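PDB 3MCX: SusD superfamily protein from Bacteroides thetaiotaomicron, which is of unknown function but, as a zinc-binding outer-membrane protein of the SusD family, probably takes part in capturing glycans at the cell surface. Local coordinates for residues Asn99-Lys104 and Asn119-Glu124; Asn29-Leu34 and Leu126-Leu131. All coordinates share one frame; numbering follows the deposited sequence. Where two conformers were deposited one is given.

Contact 1: Asn99-Lys104 and Asn119-Glu124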
loop_
_atom_site.group_PDB
_atom_site.type_symbol
_atom_site.label_atom_id
_atom_site.label_comp_id
_atom_site.label_asym_id
_atom_site.label_seq_id
_atom_site.Cartn_x
_atom_site.Cartn_y
_atom_site.Cartn_z
ATOM N N ASN A 99 1.436 -0.851 -21.392
ATOM C CA ASN A 99 0.684 -0.990 -22.622
ATOM C C ASN A 99 1.580 -1.109 -23.842
ATOM O O ASN A 99 1.346 -1.913 -24.751
ATOM C CB ASN A 99 -0.297 0.184 -22.764
ATOM C CG ASN A 99 -1.515 0.002 -21.877
ATOM O OD1 ASN A 99 -1.957 -1.122 -21.692
ATOM N ND2 ASN A 99 -2.082 1.095 -21.375
ATOM N N ASN A 100 2.654 -0.309 -23.881
ATOM C CA ASN A 100 3.618 -0.390 -24.959
ATOM C C ASN A 100 4.309 -1.773 -25.044
ATOM O O ASN A 100 4.454 -2.338 -26.107
ATOM C CB ASN A 100 4.669 0.718 -24.811
ATOM C CG ASN A 100 4.082 2.117 -25.070
ATOM O OD1 ASN A 100 2.940 2.259 -25.548
ATOM N ND2 ASN A 100 4.861 3.157 -24.745
ATOM N N LEU A 101 4.666 -2.295 -23.865
ATOM C CA LEU A 101 5.335 -3.590 -23.795
ATOM C C LEU A 101 4.390 -4.729 -24.200
ATOM O O LEU A 101 4.766 -5.567 -24.991
ATOM C CB LEU A 101 5.903 -3.805 -22.376
ATOM C CG LEU A 101 6.627 -5.139 -22.122
ATOM C CD1 LEU A 101 7.743 -5.418 -23.102
ATOM C CD2 LEU A 101 7.132 -5.140 -20.681
ATOM N N ILE A 102 3.191 -4.728 -23.614
ATOM C CA ILE A 102 2.200 -5.735 -23.974
ATOM C C ILE A 102 1.895 -5.712 -25.461
ATOM O O ILE A 102 1.892 -6.742 -26.136
ATOM C CB ILE A 102 0.907 -5.593 -23.148
ATOM C CG1 ILE A 102 1.182 -5.881 -21.650
ATOM C CG2 ILE A 102 -0.189 -6.517 -23.723
ATOM C CD1 ILE A 102 0.152 -5.357 -20.657
ATOM N N GLN A 103 1.707 -4.518 -26.019
ATOM C CA GLN A 103 1.448 -4.406 -27.440
ATOM C C GLN A 103 2.619 -4.888 -28.321
ATOM O O GLN A 103 2.427 -5.528 -29.329
ATOM C CB GLN A 103 1.037 -2.986 -27.838
ATOM C CG GLN A 103 0.760 -2.805 -29.354
ATOM C CD GLN A 103 -0.354 -3.695 -29.956
ATOM O OE1 GLN A 103 -1.272 -4.117 -29.202
ATOM N NE2 GLN A 103 -0.287 -3.948 -31.262
ATOM N N LYS A 104 3.852 -4.548 -27.912
ATOM C CA LYS A 104 5.023 -5.016 -28.634
ATOM C C LYS A 104 5.074 -6.553 -28.664
ATOM O O LYS A 104 5.346 -7.150 -29.688
ATOM C CB LYS A 104 6.303 -4.423 -28.002
ATOM C CG LYS A 104 7.576 -4.656 -28.756
ATOM C CD LYS A 104 7.550 -3.991 -30.142
ATOM C CE LYS A 104 8.853 -4.250 -30.925
ATOM N NZ LYS A 104 8.738 -3.903 -32.365
ATOM N N ASN A 119 5.356 -14.755 -22.621
ATOM C CA ASN A 119 4.118 -14.754 -21.880
ATOM C C ASN A 119 4.296 -14.388 -20.411
ATOM O O ASN A 119 3.453 -13.731 -19.807
ATOM C CB ASN A 119 3.444 -16.105 -21.996
ATOM C CG ASN A 119 1.993 -16.020 -21.719
ATOM O OD1 ASN A 119 1.311 -15.165 -22.278
ATOM N ND2 ASN A 119 1.497 -16.892 -20.851
ATOM N N ARG A 120 5.432 -14.776 -19.836
ATOM C CA ARG A 120 5.718 -14.385 -18.461
ATOM C C ARG A 120 5.893 -12.872 -18.340
ATOM O O ARG A 120 5.333 -12.222 -17.473
ATOM C CB ARG A 120 7.005 -15.093 -17.977
ATOM C CG ARG A 120 7.381 -14.673 -16.578
ATOM C CD ARG A 120 8.738 -15.157 -16.095
ATOM N NE ARG A 120 9.824 -14.767 -16.990
ATOM C CZ ARG A 120 10.399 -13.563 -17.040
ATOM N NH1 ARG A 120 9.985 -12.561 -16.268
ATOM N NH2 ARG A 120 11.393 -13.364 -17.919
ATOM N N ILE A 121 6.701 -12.318 -19.247
ATOM C CA ILE A 121 6.914 -10.873 -19.273
ATOM C C ILE A 121 5.590 -10.141 -19.473
ATOM O O ILE A 121 5.296 -9.203 -18.779
ATOM C CB ILE A 121 7.918 -10.489 -20.348
ATOM C CG1 ILE A 121 9.301 -11.024 -19.955
ATOM C CG2 ILE A 121 7.945 -8.962 -20.576
ATOM C CD1 ILE A 121 10.316 -11.003 -21.080
ATOM N N LYS A 122 4.780 -10.637 -20.411
ATOM C CA LYS A 122 3.448 -10.038 -20.631
ATOM C C LYS A 122 2.580 -10.104 -19.377
ATOM O O LYS A 122 1.899 -9.134 -19.020
ATOM C CB LYS A 122 2.766 -10.777 -21.762
ATOM C CG LYS A 122 1.347 -10.321 -22.103
ATOM C CD LYS A 122 0.750 -11.226 -23.170
ATOM C CE LYS A 122 -0.707 -10.978 -23.340
ATOM N NZ LYS A 122 -1.280 -12.001 -24.264
ATOM N N SER A 123 2.609 -11.249 -18.712
ATOM C CA SER A 123 1.799 -11.438 -17.522
ATOM C C SER A 123 2.206 -10.539 -16.361
ATOM O O SER A 123 1.367 -9.985 -15.652
ATOM C CB SER A 123 1.850 -12.890 -17.080
ATOM O OG SER A 123 1.230 -13.701 -18.067
ATOM N N GLU A 124 3.512 -10.408 -16.136
ATOM C CA GLU A 124 3.990 -9.463 -15.149
ATOM C C GLU A 124 3.594 -8.014 -15.469
ATOM O O GLU A 124 3.174 -7.266 -14.589
ATOM C CB GLU A 124 5.507 -9.604 -14.993
ATOM C CG GLU A 124 5.909 -10.952 -14.380
ATOM C CD GLU A 124 7.398 -11.110 -14.171
ATOM O OE1 GLU A 124 8.048 -10.113 -13.790
ATOM O OE2 GLU A 124 7.902 -12.236 -14.371
#
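Leu-101 and Ile-121 supply the apolar contact between these two helices, touching through one methyl branch each: CD2 of Leu-101 lies 3.9 Å from CG2 of Ile-121. The two side chains cross at about a right angle. Leu-101 reaches over by carrying CG anti to its own backbone N (chi1 179°), while Ile-121 faces it with the CG2 branch, CG1 being turned beside its own backbone N. Leu-28 and Ile-31 of helix 21-36 also touch Leu-101, so a third helix closes over this pair.

One residue further along each helix, the contact becomes a matter of backbone as much as side chain. The CA atoms of Ile-102 and Lys-122 are 5.6 Å apart, a very close approach for helices, and CG1 of Ile-102 comes to 4.2 Å from the carbonyl O of Lys-122. The aliphatic part of Lys-122 lies alongside the isoleucine, its CG 4.4 Å from CG2 of Ile-102. The lysine is extended throughout, which carries NZ beyond the apolar contact to a salt bridge with Glu-106, near the end of the partner helix. Ile-105 adds a further apolar surface against Ile-121 and Lys-122.

Away from the interface, segment 119-124 has polar links of its own. Asn-119 O accepts both Ser-123 N and Ser-123 OG, the two donors arriving from opposite faces of its carbonyl plane. Arg-120 NH1 forms a salt bridge with Glu-124 OE2, 2.8 Å away and in the guanidinium plane.

Helix 81-106 and helix 115-140 run antiparallel and are joined by a short connection, making an antiparallel helical hairpin, consistent with the TPR-like helical framework of the SusD family.

Contact 2: Asn29-Leu34 and Leu126-Leu131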
loop_
_atom_site.group_PDB
_atom_site.type_symbol
_atom_site.label_atom_id
_atom_site.label_comp_id
_atom_site.label_asym_id
_atom_site.label_seq_id
_atom_site.Cartn_x
_atom_site.Cartn_y
_atom_site.Cartn_z
ATOM N N ASN A 29 11.980 -4.591 -16.602
ATOM C CA ASN A 29 12.774 -4.141 -15.450
ATOM C C ASN A 29 12.594 -2.651 -15.234
ATOM O O ASN A 29 12.527 -2.195 -14.098
ATOM C CB ASN A 29 14.252 -4.450 -15.638
ATOM C CG ASN A 29 14.557 -5.948 -15.604
ATOM O OD1 ASN A 29 13.748 -6.744 -15.163
ATOM N ND2 ASN A 29 15.738 -6.302 -16.017
ATOM N N GLY A 30 12.525 -1.892 -16.319
ATOM C CA GLY A 30 12.285 -0.464 -16.236
ATOM C C GLY A 30 10.949 -0.075 -15.633
ATOM O O GLY A 30 10.822 0.925 -14.935
ATOM N N ILE A 31 9.909 -0.855 -15.912
ATOM C CA ILE A 31 8.609 -0.639 -15.310
ATOM C C ILE A 31 8.669 -0.846 -13.780
ATOM O O ILE A 31 8.185 -0.021 -13.012
ATOM C CB ILE A 31 7.563 -1.597 -15.966
ATOM C CG1 ILE A 31 7.329 -1.133 -17.399
ATOM C CG2 ILE A 31 6.245 -1.685 -15.168
ATOM C CD1 ILE A 31 6.568 -2.119 -18.260
ATOM N N TYR A 32 9.288 -1.946 -13.345
ATOM C CA TYR A 32 9.453 -2.174 -11.916
ATOM C C TYR A 32 10.272 -1.060 -11.261
ATOM O O TYR A 32 9.916 -0.604 -10.174
ATOM C CB TYR A 32 10.167 -3.493 -11.693
ATOM C CG TYR A 32 9.304 -4.732 -11.914
ATOM C CD1 TYR A 32 8.209 -4.971 -11.124
ATOM C CD2 TYR A 32 9.675 -5.698 -12.829
ATOM C CE1 TYR A 32 7.439 -6.158 -11.279
ATOM C CE2 TYR A 32 8.933 -6.870 -12.985
ATOM C CZ TYR A 32 7.827 -7.085 -12.189
ATOM O OH TYR A 32 7.094 -8.252 -12.275
ATOM N N ARG A 33 11.320 -0.596 -11.931
ATOM C CA ARG A 33 12.180 0.471 -11.412
ATOM C C ARG A 33 11.377 1.761 -11.264
ATOM O O ARG A 33 11.460 2.438 -10.256
ATOM C CB ARG A 33 13.398 0.696 -12.288
ATOM C CG ARG A 33 14.446 1.590 -11.641
ATOM N N LEU A 34 10.562 2.097 -12.266
ATOM C CA LEU A 34 9.720 3.285 -12.192
ATOM C C LEU A 34 8.729 3.179 -11.033
ATOM O O LEU A 34 8.503 4.138 -10.280
ATOM C CB LEU A 34 8.971 3.473 -13.528
ATOM C CG LEU A 34 8.222 4.783 -13.729
ATOM C CD1 LEU A 34 9.144 6.008 -13.565
ATOM C CD2 LEU A 34 7.704 4.763 -15.180
ATOM N N LEU A 126 0.947 -7.171 -17.137
ATOM C CA LEU A 126 -0.491 -7.133 -16.884
ATOM C C LEU A 126 -0.794 -6.924 -15.429
ATOM O O LEU A 126 -1.654 -6.108 -15.080
ATOM C CB LEU A 126 -1.186 -8.416 -17.399
ATOM C CG LEU A 126 -1.556 -8.472 -18.893
ATOM C CD1 LEU A 126 -1.951 -9.908 -19.281
ATOM C CD2 LEU A 126 -2.686 -7.427 -19.218
ATOM N N VAL A 127 -0.072 -7.611 -14.548
ATOM C CA VAL A 127 -0.295 -7.420 -13.117
ATOM C C VAL A 127 0.079 -5.987 -12.721
ATOM O O VAL A 127 -0.647 -5.317 -11.990
ATOM C CB VAL A 127 0.429 -8.436 -12.191
ATOM C CG1 VAL A 127 0.044 -8.148 -10.719
ATOM C CG2 VAL A 127 0.053 -9.828 -12.517
HETATM N N MSE A 128 1.208 -5.497 -13.234
HETATM C CA MSE A 128 1.586 -4.119 -12.954
HETATM C C MSE A 128 0.564 -3.123 -13.500
HETATM O O MSE A 128 0.302 -2.104 -12.877
HETATM C CB MSE A 128 2.974 -3.826 -13.498
HETATM C CG MSE A 128 3.497 -2.461 -13.145
HETATM SE SE MSE A 128 3.572 -2.050 -11.239
HETATM C CE MSE A 128 3.895 -3.843 -10.523
ATOM N N ARG A 129 -0.001 -3.385 -14.665
ATOM C CA ARG A 129 -1.053 -2.492 -15.198
ATOM C C ARG A 129 -2.280 -2.473 -14.279
ATOM O O ARG A 129 -2.846 -1.427 -13.987
ATOM C CB ARG A 129 -1.479 -2.913 -16.599
ATOM C CG ARG A 129 -2.256 -1.830 -17.347
ATOM C CD ARG A 129 -2.575 -2.190 -18.759
ATOM N NE ARG A 129 -3.534 -3.277 -18.887
ATOM C CZ ARG A 129 -3.861 -3.837 -20.037
ATOM N NH1 ARG A 129 -3.299 -3.424 -21.148
ATOM N NH2 ARG A 129 -4.773 -4.819 -20.093
ATOM N N GLY A 130 -2.698 -3.644 -13.848
ATOM C CA GLY A 130 -3.838 -3.745 -12.947
ATOM C C GLY A 130 -3.589 -3.118 -11.600
ATOM O O GLY A 130 -4.419 -2.347 -11.072
ATOM N N LEU A 131 -2.401 -3.390 -11.044
ATOM C CA LEU A 131 -2.030 -2.795 -9.757
ATOM C C LEU A 131 -1.993 -1.261 -9.845
ATOM O O LEU A 131 -2.475 -0.565 -8.947
ATOM C CB LEU A 131 -0.671 -3.331 -9.346
ATOM C CG LEU A 131 -0.103 -2.875 -8.017
ATOM C CD1 LEU A 131 -1.102 -3.122 -6.889
ATOM C CD2 LEU A 131 1.247 -3.627 -7.768
#
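The ring of Tyr-32 meets the terminal methyl of selenomethionine Met-128 obliquely, with CE1 of the tyrosine 4.3 Å from CE of Met-128. A second ring, that of Tyr-198, comes against Tyr-32 with the planes at about 65°. The phenol oxygen is gripped twice: OH is hydrogen-bonded to Glu-124 OE1, one turn back along the helix of Met-128, and to the backbone N of Ile-199. Because OH lies on the axis about which the ring turns, these two bonds hold the far end of the ring in place without fixing its rotation; it is packing, that of Tyr-198 included, that would hinder the turning.

Met-128 also makes the closer contact, its CG lying 3.5 Å from CG2 of Ile-31. The residue is modelled in two conformers, and both of its contacts are those of the conformer given, so the unusual tightness of this carbon pair is doubtful. CG stands anti to the backbone N (chi1 -175°), pushing the chain out toward segment 29-34, and the bends at chi2 and chi3 bring CE, rather than SE, to the tyrosine. The isoleucine and the selenomethionine lie side by side, heading opposite ways.

Helix 21-36 and helix 115-140 belong to the helical framework of the SusD fold, and here they run in broadly the same sense. They are spaced widely enough, with 8.2 Å between the CA atoms of Tyr-32 and Met-128, for side chains alone to bridge them. Ile-31 also touches Gln-97 of helix 81-106, which places a third helix beside the pair.

Both contacts are buried and both use helix 115-140, contact 1 near its start and contact 2 further along; their centres are about 10 Å apart. Contact 1 lies farther from the centre of the chain and brings backbones close, with a partly exposed lysine taking part; contact 2 lies deeper and bridges a wider backbone gap, its nearest CA atoms lying farther apart, through isoleucine, tyrosine and selenomethionine side chains. The side-chain contacts across both are mainly apolar. The polar links run between the contacts instead: Asn-99 OD1 lies 2.7 Å from Arg-129 NH1, a probable hydrogen bond. Packing continues as well, with Leu-101 CD2 3.9 Å from Ile-31 CD1.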